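Local coordinates for protein rhamnogalacturonan endolyase YesW (Bacillus subtilis, PDB 2ZUX) that cleaves the rhamnogalacturonan backbone of plant cell-wall pectin by endo-type elimination, depends on calcium or manganese, and binds rhamnose at several sites, at residues A[177-182]-A[266-272]; A[182-187]-A[279-284]; A[246-250]-A[293-297]. One frame throughout, in Å; residues are numbered along the deposited sequence.

Contact 1 of 3, residues A[177-182]-A[266-272]; sequences HYTQFM and DRFLAGI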
loop_
_atom_site.group_PDB
_atom_site.type_symbol
_atom_site.label_atom_id
_atom_site.label_comp_id
_atom_site.label_asym_id
_atom_site.label_seq_id
_atom_site.Cartn_x
_atom_site.Cartn_y
_atom_site.Cartn_z
ATOM N N HIS A 177 -5.712 -6.419 12.443
ATOM C CA HIS A 177 -6.328 -7.441 11.607
ATOM C C HIS A 177 -7.804 -7.239 11.382
ATOM O O HIS A 177 -8.429 -8.044 10.687
ATOM C CB HIS A 177 -6.017 -8.817 12.187
ATOM C CG HIS A 177 -4.556 -9.037 12.333
ATOM N ND1 HIS A 177 -3.717 -9.170 11.244
ATOM C CD2 HIS A 177 -3.759 -9.016 13.426
ATOM C CE1 HIS A 177 -2.471 -9.278 11.669
ATOM N NE2 HIS A 177 -2.471 -9.190 12.989
ATOM N N TYR A 178 -8.346 -6.153 11.937
ATOM C CA TYR A 178 -9.777 -5.875 11.833
ATOM C C TYR A 178 -10.089 -5.013 10.592
ATOM O O TYR A 178 -10.217 -5.557 9.501
ATOM C CB TYR A 178 -10.311 -5.309 13.166
ATOM C CG TYR A 178 -10.234 -6.325 14.301
ATOM C CD1 TYR A 178 -11.212 -7.321 14.443
ATOM C CD2 TYR A 178 -9.159 -6.320 15.197
ATOM C CE1 TYR A 178 -11.137 -8.260 15.464
ATOM C CE2 TYR A 178 -9.070 -7.260 16.229
ATOM C CZ TYR A 178 -10.064 -8.224 16.339
ATOM O OH TYR A 178 -9.981 -9.172 17.343
ATOM N N THR A 179 -10.163 -3.689 10.726
ATOM C CA THR A 179 -10.504 -2.829 9.587
ATOM C C THR A 179 -9.396 -2.827 8.546
ATOM O O THR A 179 -8.234 -2.536 8.858
ATOM C CB THR A 179 -10.773 -1.382 10.041
ATOM O OG1 THR A 179 -11.887 -1.377 10.943
ATOM C CG2 THR A 179 -11.091 -0.481 8.863
ATOM N N GLN A 180 -9.792 -3.142 7.310
ATOM C CA GLN A 180 -8.930 -3.119 6.130
ATOM C C GLN A 180 -9.627 -2.213 5.120
ATOM O O GLN A 180 -10.682 -2.567 4.600
ATOM C CB GLN A 180 -8.757 -4.541 5.575
ATOM C CG GLN A 180 -8.423 -5.602 6.628
ATOM C CD GLN A 180 -7.206 -5.266 7.481
ATOM O OE1 GLN A 180 -6.289 -4.554 7.064
ATOM N NE2 GLN A 180 -7.196 -5.799 8.698
ATOM N N PHE A 181 -9.073 -1.030 4.877
ATOM C CA PHE A 181 -9.798 -0.018 4.105
ATOM C C PHE A 181 -9.243 0.195 2.711
ATOM O O PHE A 181 -8.044 0.388 2.519
ATOM C CB PHE A 181 -9.952 1.296 4.893
ATOM C CG PHE A 181 -8.647 1.977 5.261
ATOM C CD1 PHE A 181 -8.219 3.096 4.559
ATOM C CD2 PHE A 181 -7.871 1.526 6.329
ATOM C CE1 PHE A 181 -7.031 3.738 4.898
ATOM C CE2 PHE A 181 -6.670 2.160 6.662
ATOM C CZ PHE A 181 -6.255 3.260 5.945
ATOM N N MET A 182 -10.142 0.126 1.733
ATOM C CA MET A 182 -9.784 0.257 0.330
ATOM C C MET A 182 -10.195 1.616 -0.186
ATOM O O MET A 182 -11.347 2.026 -0.039
ATOM C CB MET A 182 -10.448 -0.843 -0.498
ATOM C CG MET A 182 -9.824 -2.219 -0.304
ATOM S SD MET A 182 -8.070 -2.271 -0.752
ATOM C CE MET A 182 -7.302 -2.512 0.853
ATOM N N ASP A 266 -11.737 -13.447 12.824
ATOM C CA ASP A 266 -11.632 -12.020 12.565
ATOM C C ASP A 266 -10.298 -11.644 11.931
ATOM O O ASP A 266 -9.746 -10.572 12.191
ATOM C CB ASP A 266 -11.884 -11.234 13.856
ATOM C CG ASP A 266 -13.360 -11.137 14.212
ATOM O OD1 ASP A 266 -14.220 -11.472 13.366
ATOM O OD2 ASP A 266 -13.639 -10.726 15.364
ATOM N N ARG A 267 -9.801 -12.525 11.065
ATOM C CA ARG A 267 -8.561 -12.279 10.338
ATOM C C ARG A 267 -8.900 -11.799 8.941
ATOM O O ARG A 267 -9.194 -12.599 8.050
ATOM C CB ARG A 267 -7.703 -13.547 10.302
ATOM C CG ARG A 267 -7.198 -13.973 11.681
ATOM C CD ARG A 267 -6.188 -12.979 12.221
ATOM N NE ARG A 267 -5.604 -13.467 13.462
ATOM C CZ ARG A 267 -4.414 -13.099 13.918
ATOM N NH1 ARG A 267 -3.665 -12.251 13.231
ATOM N NH2 ARG A 267 -3.959 -13.608 15.057
ATOM N N PHE A 268 -8.879 -10.487 8.752
ATOM C CA PHE A 268 -9.336 -9.886 7.499
ATOM C C PHE A 268 -8.191 -9.382 6.645
ATOM O O PHE A 268 -7.179 -8.894 7.165
ATOM C CB PHE A 268 -10.281 -8.714 7.792
ATOM C CG PHE A 268 -11.519 -9.111 8.537
ATOM C CD1 PHE A 268 -12.594 -9.683 7.861
ATOM C CD2 PHE A 268 -11.599 -8.948 9.913
ATOM C CE1 PHE A 268 -13.753 -10.058 8.546
ATOM C CE2 PHE A 268 -12.743 -9.317 10.609
ATOM C CZ PHE A 268 -13.815 -9.889 9.927
ATOM N N LEU A 269 -8.386 -9.475 5.329
ATOM C CA LEU A 269 -7.561 -8.777 4.339
ATOM C C LEU A 269 -8.500 -8.183 3.297
ATOM O O LEU A 269 -9.705 -8.451 3.307
ATOM C CB LEU A 269 -6.530 -9.712 3.691
ATOM C CG LEU A 269 -5.574 -10.455 4.623
ATOM C CD1 LEU A 269 -4.839 -11.546 3.847
ATOM C CD2 LEU A 269 -4.607 -9.473 5.277
ATOM N N ALA A 270 -7.964 -7.344 2.422
ATOM C CA ALA A 270 -8.770 -6.738 1.373
ATOM C C ALA A 270 -7.852 -6.276 0.275
ATOM O O ALA A 270 -6.643 -6.119 0.479
ATOM C CB ALA A 270 -9.600 -5.560 1.917
ATOM N N GLY A 271 -8.422 -6.045 -0.902
ATOM C CA GLY A 271 -7.645 -5.572 -2.023
ATOM C C GLY A 271 -8.488 -4.985 -3.129
ATOM O O GLY A 271 -9.714 -5.122 -3.135
ATOM N N ILE A 272 -7.807 -4.313 -4.050
ATOM C CA ILE A 272 -8.376 -3.926 -5.341
ATOM C C ILE A 272 -7.707 -4.781 -6.412
ATOM O O ILE A 272 -6.486 -4.904 -6.437
ATOM C CB ILE A 272 -8.117 -2.438 -5.645
ATOM C CG1 ILE A 272 -8.751 -1.519 -4.584
ATOM C CG2 ILE A 272 -8.594 -2.082 -7.050
ATOM C CD1 ILE A 272 -10.271 -1.547 -4.493
HETATM O O HOH W 1 -5.428 -10.030 9.107
HETATM O O HOH W 2 -11.957 -10.954 17.510
#

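Contact 2 of 3, residues A[182-187]-A[279-284]; sequences MVYDLD and RPSLIM. With CA (calcium ion), chain G.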
loop_
_atom_site.group_PDB
_atom_site.type_symbol
_atom_site.label_atom_id
_atom_site.label_comp_id
_atom_site.label_asym_id
_atom_site.label_seq_id
_atom_site.Cartn_x
_atom_site.Cartn_y
_atom_site.Cartn_z
ATOM N N MET A 182 -10.142 0.126 1.733
ATOM C CA MET A 182 -9.784 0.257 0.330
ATOM C C MET A 182 -10.195 1.616 -0.186
ATOM O O MET A 182 -11.347 2.026 -0.039
ATOM C CB MET A 182 -10.448 -0.843 -0.498
ATOM C CG MET A 182 -9.824 -2.219 -0.304
ATOM S SD MET A 182 -8.070 -2.271 -0.752
ATOM C CE MET A 182 -7.302 -2.512 0.853
ATOM N N VAL A 183 -9.241 2.304 -0.793
ATOM C CA VAL A 183 -9.497 3.616 -1.377
ATOM C C VAL A 183 -9.222 3.515 -2.865
ATOM O O VAL A 183 -8.104 3.202 -3.275
ATOM C CB VAL A 183 -8.610 4.712 -0.731
ATOM C CG1 VAL A 183 -8.951 6.083 -1.310
ATOM C CG2 VAL A 183 -8.763 4.707 0.793
ATOM N N TYR A 184 -10.240 3.764 -3.682
ATOM C CA TYR A 184 -10.082 3.559 -5.115
ATOM C C TYR A 184 -11.284 4.106 -5.840
ATOM O O TYR A 184 -12.380 4.153 -5.287
ATOM C CB TYR A 184 -9.938 2.056 -5.437
ATOM C CG TYR A 184 -9.005 1.812 -6.601
ATOM C CD1 TYR A 184 -7.628 1.772 -6.406
ATOM C CD2 TYR A 184 -9.491 1.641 -7.901
ATOM C CE1 TYR A 184 -6.761 1.569 -7.462
ATOM C CE2 TYR A 184 -8.620 1.447 -8.973
ATOM C CZ TYR A 184 -7.255 1.404 -8.740
ATOM O OH TYR A 184 -6.358 1.222 -9.773
ATOM N N ASP A 185 -11.068 4.513 -7.089
ATOM C CA ASP A 185 -12.178 4.868 -7.966
ATOM C C ASP A 185 -12.766 3.576 -8.532
ATOM O O ASP A 185 -12.397 3.138 -9.623
ATOM C CB ASP A 185 -11.712 5.804 -9.081
ATOM C CG ASP A 185 -12.831 6.223 -10.006
ATOM O OD1 ASP A 185 -14.017 6.040 -9.653
ATOM O OD2 ASP A 185 -12.495 6.730 -11.101
ATOM N N LEU A 186 -13.674 2.964 -7.773
ATOM C CA LEU A 186 -14.262 1.682 -8.142
ATOM C C LEU A 186 -15.194 1.767 -9.339
ATOM O O LEU A 186 -15.262 0.823 -10.125
ATOM C CB LEU A 186 -15.026 1.077 -6.959
ATOM C CG LEU A 186 -14.171 0.475 -5.841
ATOM C CD1 LEU A 186 -15.020 0.251 -4.594
ATOM C CD2 LEU A 186 -13.508 -0.817 -6.282
ATOM N N ASP A 187 -15.923 2.875 -9.469
ATOM C CA ASP A 187 -16.941 2.981 -10.530
ATOM C C ASP A 187 -16.469 3.707 -11.796
ATOM O O ASP A 187 -17.175 3.693 -12.813
ATOM C CB ASP A 187 -18.268 3.552 -10.000
ATOM C CG ASP A 187 -18.142 4.967 -9.475
ATOM O OD1 ASP A 187 -17.042 5.551 -9.522
ATOM O OD2 ASP A 187 -19.170 5.503 -9.005
ATOM N N ARG A 279 -11.242 -2.846 -15.464
ATOM C CA ARG A 279 -11.765 -2.010 -14.389
ATOM C C ARG A 279 -11.573 -2.670 -13.032
ATOM O O ARG A 279 -11.487 -3.891 -12.953
ATOM C CB ARG A 279 -13.241 -1.711 -14.627
ATOM C CG ARG A 279 -13.475 -0.791 -15.819
ATOM C CD ARG A 279 -14.953 -0.726 -16.166
ATOM N NE ARG A 279 -15.703 0.078 -15.204
ATOM C CZ ARG A 279 -17.000 0.369 -15.308
ATOM N NH1 ARG A 279 -17.710 -0.094 -16.332
ATOM N NH2 ARG A 279 -17.592 1.120 -14.387
ATOM N N PRO A 280 -11.481 -1.853 -11.964
ATOM C CA PRO A 280 -11.229 -2.405 -10.630
ATOM C C PRO A 280 -12.422 -3.137 -10.033
ATOM O O PRO A 280 -13.577 -2.761 -10.279
ATOM C CB PRO A 280 -10.918 -1.162 -9.797
ATOM C CG PRO A 280 -11.675 -0.056 -10.483
ATOM C CD PRO A 280 -11.545 -0.379 -11.947
ATOM N N SER A 281 -12.108 -4.156 -9.234
ATOM C CA SER A 281 -13.054 -4.838 -8.361
ATOM C C SER A 281 -12.506 -4.807 -6.943
ATOM O O SER A 281 -11.309 -4.579 -6.735
ATOM C CB SER A 281 -13.249 -6.295 -8.781
ATOM O OG SER A 281 -13.760 -6.402 -10.106
ATOM N N LEU A 282 -13.387 -5.050 -5.982
ATOM C CA LEU A 282 -13.047 -5.023 -4.564
ATOM C C LEU A 282 -12.994 -6.448 -4.030
ATOM O O LEU A 282 -13.924 -7.220 -4.249
ATOM C CB LEU A 282 -14.137 -4.243 -3.827
ATOM C CG LEU A 282 -14.069 -4.183 -2.303
ATOM C CD1 LEU A 282 -12.875 -3.331 -1.891
ATOM C CD2 LEU A 282 -15.374 -3.611 -1.760
ATOM N N ILE A 283 -11.919 -6.791 -3.321
ATOM C CA ILE A 283 -11.770 -8.111 -2.712
ATOM C C ILE A 283 -11.843 -7.972 -1.193
ATOM O O ILE A 283 -11.127 -7.156 -0.618
ATOM C CB ILE A 283 -10.404 -8.743 -3.067
ATOM C CG1 ILE A 283 -10.138 -8.653 -4.581
ATOM C CG2 ILE A 283 -10.306 -10.177 -2.516
ATOM C CD1 ILE A 283 -11.137 -9.406 -5.452
ATOM N N MET A 284 -12.717 -8.750 -0.551
ATOM C CA MET A 284 -12.756 -8.855 0.910
ATOM C C MET A 284 -12.474 -10.307 1.260
ATOM O O MET A 284 -13.095 -11.217 0.691
ATOM C CB MET A 284 -14.131 -8.466 1.462
ATOM C CG MET A 284 -14.464 -6.994 1.341
ATOM S SD MET A 284 -13.540 -5.981 2.559
ATOM C CE MET A 284 -13.162 -4.615 1.492
HETATM CA CA CA G . -15.757 6.918 -8.194
HETATM O O HOH W 3 -16.088 -1.838 -9.488
HETATM O O HOH W 4 -14.717 1.218 -12.833
HETATM O O HOH W 5 -17.479 8.505 -7.473
#

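Contact 3 of 3, residues A[246-250]-A[293-297]; sequences NFEPA and MLVAY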
loop_
_atom_site.group_PDB
_atom_site.type_symbol
_atom_site.label_atom_id
_atom_site.label_comp_id
_atom_site.label_asym_id
_atom_site.label_seq_id
_atom_site.Cartn_x
_atom_site.Cartn_y
_atom_site.Cartn_z
ATOM N N ASN A 246 -24.959 -6.619 3.398
ATOM C CA ASN A 246 -24.431 -7.577 4.363
ATOM C C ASN A 246 -23.026 -7.989 3.935
ATOM O O ASN A 246 -22.766 -8.197 2.746
ATOM C CB ASN A 246 -25.345 -8.796 4.491
ATOM C CG ASN A 246 -26.629 -8.492 5.258
ATOM O OD1 ASN A 246 -27.728 -8.828 4.809
ATOM N ND2 ASN A 246 -26.494 -7.874 6.418
ATOM N N PHE A 247 -22.120 -8.062 4.905
ATOM C CA PHE A 247 -20.729 -8.396 4.635
ATOM C C PHE A 247 -20.565 -9.874 4.311
ATOM O O PHE A 247 -21.071 -10.738 5.023
ATOM C CB PHE A 247 -19.841 -8.044 5.837
ATOM C CG PHE A 247 -18.385 -8.308 5.596
ATOM C CD1 PHE A 247 -17.583 -7.324 5.021
ATOM C CD2 PHE A 247 -17.810 -9.532 5.931
ATOM C CE1 PHE A 247 -16.226 -7.559 4.777
ATOM C CE2 PHE A 247 -16.465 -9.773 5.689
ATOM C CZ PHE A 247 -15.672 -8.788 5.108
ATOM N N GLU A 248 -19.843 -10.148 3.233
ATOM C CA GLU A 248 -19.347 -11.490 2.971
ATOM C C GLU A 248 -17.844 -11.398 2.734
ATOM O O GLU A 248 -17.374 -10.452 2.094
ATOM C CB GLU A 248 -20.073 -12.136 1.787
ATOM C CG GLU A 248 -21.569 -12.310 2.027
ATOM C CD GLU A 248 -22.286 -13.033 0.912
ATOM O OE1 GLU A 248 -21.629 -13.702 0.084
ATOM O OE2 GLU A 248 -23.530 -12.936 0.874
ATOM N N PRO A 249 -17.079 -12.377 3.239
ATOM C CA PRO A 249 -17.509 -13.609 3.931
ATOM C C PRO A 249 -18.237 -13.411 5.260
ATOM O O PRO A 249 -17.731 -12.737 6.163
ATOM C CB PRO A 249 -16.193 -14.361 4.159
ATOM C CG PRO A 249 -15.249 -13.788 3.143
ATOM C CD PRO A 249 -15.618 -12.340 3.064
ATOM N N ALA A 250 -19.420 -14.012 5.366
ATOM C CA ALA A 250 -20.226 -13.931 6.573
ATOM C C ALA A 250 -19.573 -14.717 7.702
ATOM O O ALA A 250 -18.800 -15.649 7.473
ATOM C CB ALA A 250 -21.630 -14.451 6.303
ATOM N N MET A 293 -11.896 -17.678 3.252
ATOM C CA MET A 293 -12.856 -17.260 2.233
ATOM C C MET A 293 -12.425 -15.954 1.595
ATOM O O MET A 293 -11.848 -15.086 2.255
ATOM C CB MET A 293 -14.261 -17.105 2.817
ATOM C CG MET A 293 -14.862 -18.385 3.376
ATOM S SD MET A 293 -16.540 -18.160 3.986
ATOM C CE MET A 293 -17.430 -17.864 2.460
ATOM N N LEU A 294 -12.706 -15.827 0.301
ATOM C CA LEU A 294 -12.483 -14.591 -0.448
ATOM C C LEU A 294 -13.730 -14.292 -1.246
ATOM O O LEU A 294 -14.293 -15.192 -1.864
ATOM C CB LEU A 294 -11.293 -14.707 -1.408
ATOM C CG LEU A 294 -9.893 -14.930 -0.824
ATOM C CD1 LEU A 294 -9.616 -16.412 -0.588
ATOM C CD2 LEU A 294 -8.844 -14.365 -1.761
ATOM N N VAL A 295 -14.168 -13.039 -1.225
ATOM C CA VAL A 295 -15.321 -12.612 -2.015
ATOM C C VAL A 295 -14.939 -11.383 -2.822
ATOM O O VAL A 295 -14.244 -10.495 -2.320
ATOM C CB VAL A 295 -16.545 -12.306 -1.118
ATOM C CG1 VAL A 295 -17.728 -11.837 -1.948
ATOM C CG2 VAL A 295 -16.956 -13.541 -0.313
ATOM N N ALA A 296 -15.383 -11.354 -4.076
ATOM C CA ALA A 296 -15.157 -10.244 -4.982
ATOM C C ALA A 296 -16.450 -9.487 -5.241
ATOM O O ALA A 296 -17.525 -10.093 -5.361
ATOM C CB ALA A 296 -14.576 -10.738 -6.280
ATOM N N TYR A 297 -16.326 -8.165 -5.318
ATOM C CA TYR A 297 -17.444 -7.266 -5.578
ATOM C C TYR A 297 -17.088 -6.245 -6.644
ATOM O O TYR A 297 -15.922 -5.884 -6.805
ATOM C CB TYR A 297 -17.796 -6.462 -4.324
ATOM C CG TYR A 297 -18.127 -7.247 -3.079
ATOM C CD1 TYR A 297 -19.448 -7.480 -2.723
ATOM C CD2 TYR A 297 -17.119 -7.718 -2.232
ATOM C CE1 TYR A 297 -19.764 -8.177 -1.566
ATOM C CE2 TYR A 297 -17.427 -8.412 -1.070
ATOM C CZ TYR A 297 -18.755 -8.638 -0.747
ATOM O OH TYR A 297 -19.061 -9.318 0.407
#

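Contact 1 of 3, residues A[177-182]-A[266-272]
R267, held at NE by N263, lays NH1 over the centre of one H177 imidazole face, 3.2 Å above the ring plane; with the two planes 47° apart, one nitrogen rather than the whole guanidinium covers the ring. D266 OD2 meets the Y178 ring at its edge, in plane, 3.5 Å from CE1, and a water bridges OD2 to Y178 OH, which R173 also binds. At the F268 edge lies H177 O, 3.4 Å from CD2. The same carbonyl accepts F268 N at 3.1 Å, in the carbonyl plane, and a second water joins H177 ND1 to F268 O. With an alanine at H177, R267 NH1 is likely to lose the face it rests on and that water its hold on the 177-182 side. Q180 CB packs on A270 CB (3.9 Å), while its OE1 turns to A557 N. A bend at chi2 (-60°) brings M182 SD within 3.6 Å of G271 CA. The H177 ring also meets H326, a calcium ligand, and, edge-to-face, Y558, a substrate-binding residue. The contact runs along the first, outermost strand 268-273 of one antiparallel sheet, against the loop leading into 182-184, an outermost strand of another, with strand 281-286 flanking 268-273.

Contact 2 of 3, residues A[182-187]-A[279-284]
The segments run at 143° to each other and come closest at L186 and P280, whose CA atoms are 5.7 Å apart, and the links between them are made by side chains and water rather than by strand pairing. P280 is the wedge: its CB lies 3.6 Å from Y184 CE2, meeting the ring obliquely, and its CG rests 3.4 Å from D185 O. Y184 OH reaches past this contact to Y274. Deeper in, L282 CD1 lies 3.6 Å from M182 CG, a reach that its chi1 of 175°, CG anti to the backbone N, makes possible. L186 CD2 settles against P280 and L282. At the other end R279 is bent at chi3 and sends NH2 to D187 O, a weak bond of 3.0 Å at a poor 124°. A water in the guanidinium plane, at its edge, accepts from R279 NE and donates to L186 O, and another bridges L186 O and P280 O. D185 OD1 and D187 OD1 bind calcium at 2.4 Å and 2.3 Å, with a water, D189, K191 O and E193 completing the site; D185 OD2 accepts from G190 N. In this Asp-x-Asp-x-Asp-Gly loop D185 and D187 thus give OD1 to the ion, while L186 O and D187 O face the waters and R279. The coordination by the two aspartates is consistent with calcium shaping the turn, and apolar packing with mostly water-mediated bonds joins that turn to the next sheet.

Contact 3 of 3, residues A[246-250]-A[293-297]
Segment 246-250, a loop leaving strand 241-246, passes strand 293-297 without pairing with it: the nearest CA atoms are those of P249 and M293, 6.2 Å apart, and the hydrogen bond from Y297 comes from a side chain. The peptide before P249 is cis, which kinks the loop at the point where it meets the strand. M293, V295 and Y297 all point their CB atoms toward the loop, whereas L294 and A296 point theirs away, so every second residue of the strand supplies the surface. Y297 donates its hydroxyl to E248 O at 2.6 Å, a short bond lying at the edge of the ring and near its plane. The C=O...donor angle is 115°, with the donor tilted 22° from the carbonyl plane, so the hydroxyl comes in from the flank of the oxygen. The same OH packs against E248 CB at 3.3 Å. Further along, P249 and M293 lie alongside with their ends reversed, and CG of the proline is close-packed on CB of the methionine at 3.5 Å. M293 then folds at chi3 (68°), bringing SD to 3.8 Å from P249 CB. Between these two grips V295 sets CG2 3.8 Å from P249 CD and 3.7 Å from P249 N, covering the cis bend. Two of the loop's polar atoms have partners outside the contact: E248 OE1 forms a salt bridge with K306 of strand 303-311, and P249 O accepts from R286. A connection that leaves the last strand of one four-stranded antiparallel sheet, crosses the neighbouring sheet and enters that sheet's first strand, here 268-273, is characteristic of the beta-propeller, with the two sheets as successive blades.

Overall arrangement
All three contacts join one four-stranded sheet, which begins with strand 182-184 and ends with strand 241-246, or the loops at its ends, to the next, and each meets a different strand of the latter: 268-273 in contact 1, 281-286 in contact 2 and 293-300 in contact 3. All are buried, contact 1 wholly so, with partly exposed residues in contact 2 (D187, R279) and contact 3 (E248, M293). Contacts 1 and 2 share M182; their centres lie about 12 and 14 Å from the centre of the chain, against about 21 Å for contact 3. Chemistry follows place: aromatic and polar groups beside substrate- and calcium-binding residues, then a calcium turn with water bridges, then proline packing and a tyrosine hydroxyl bond.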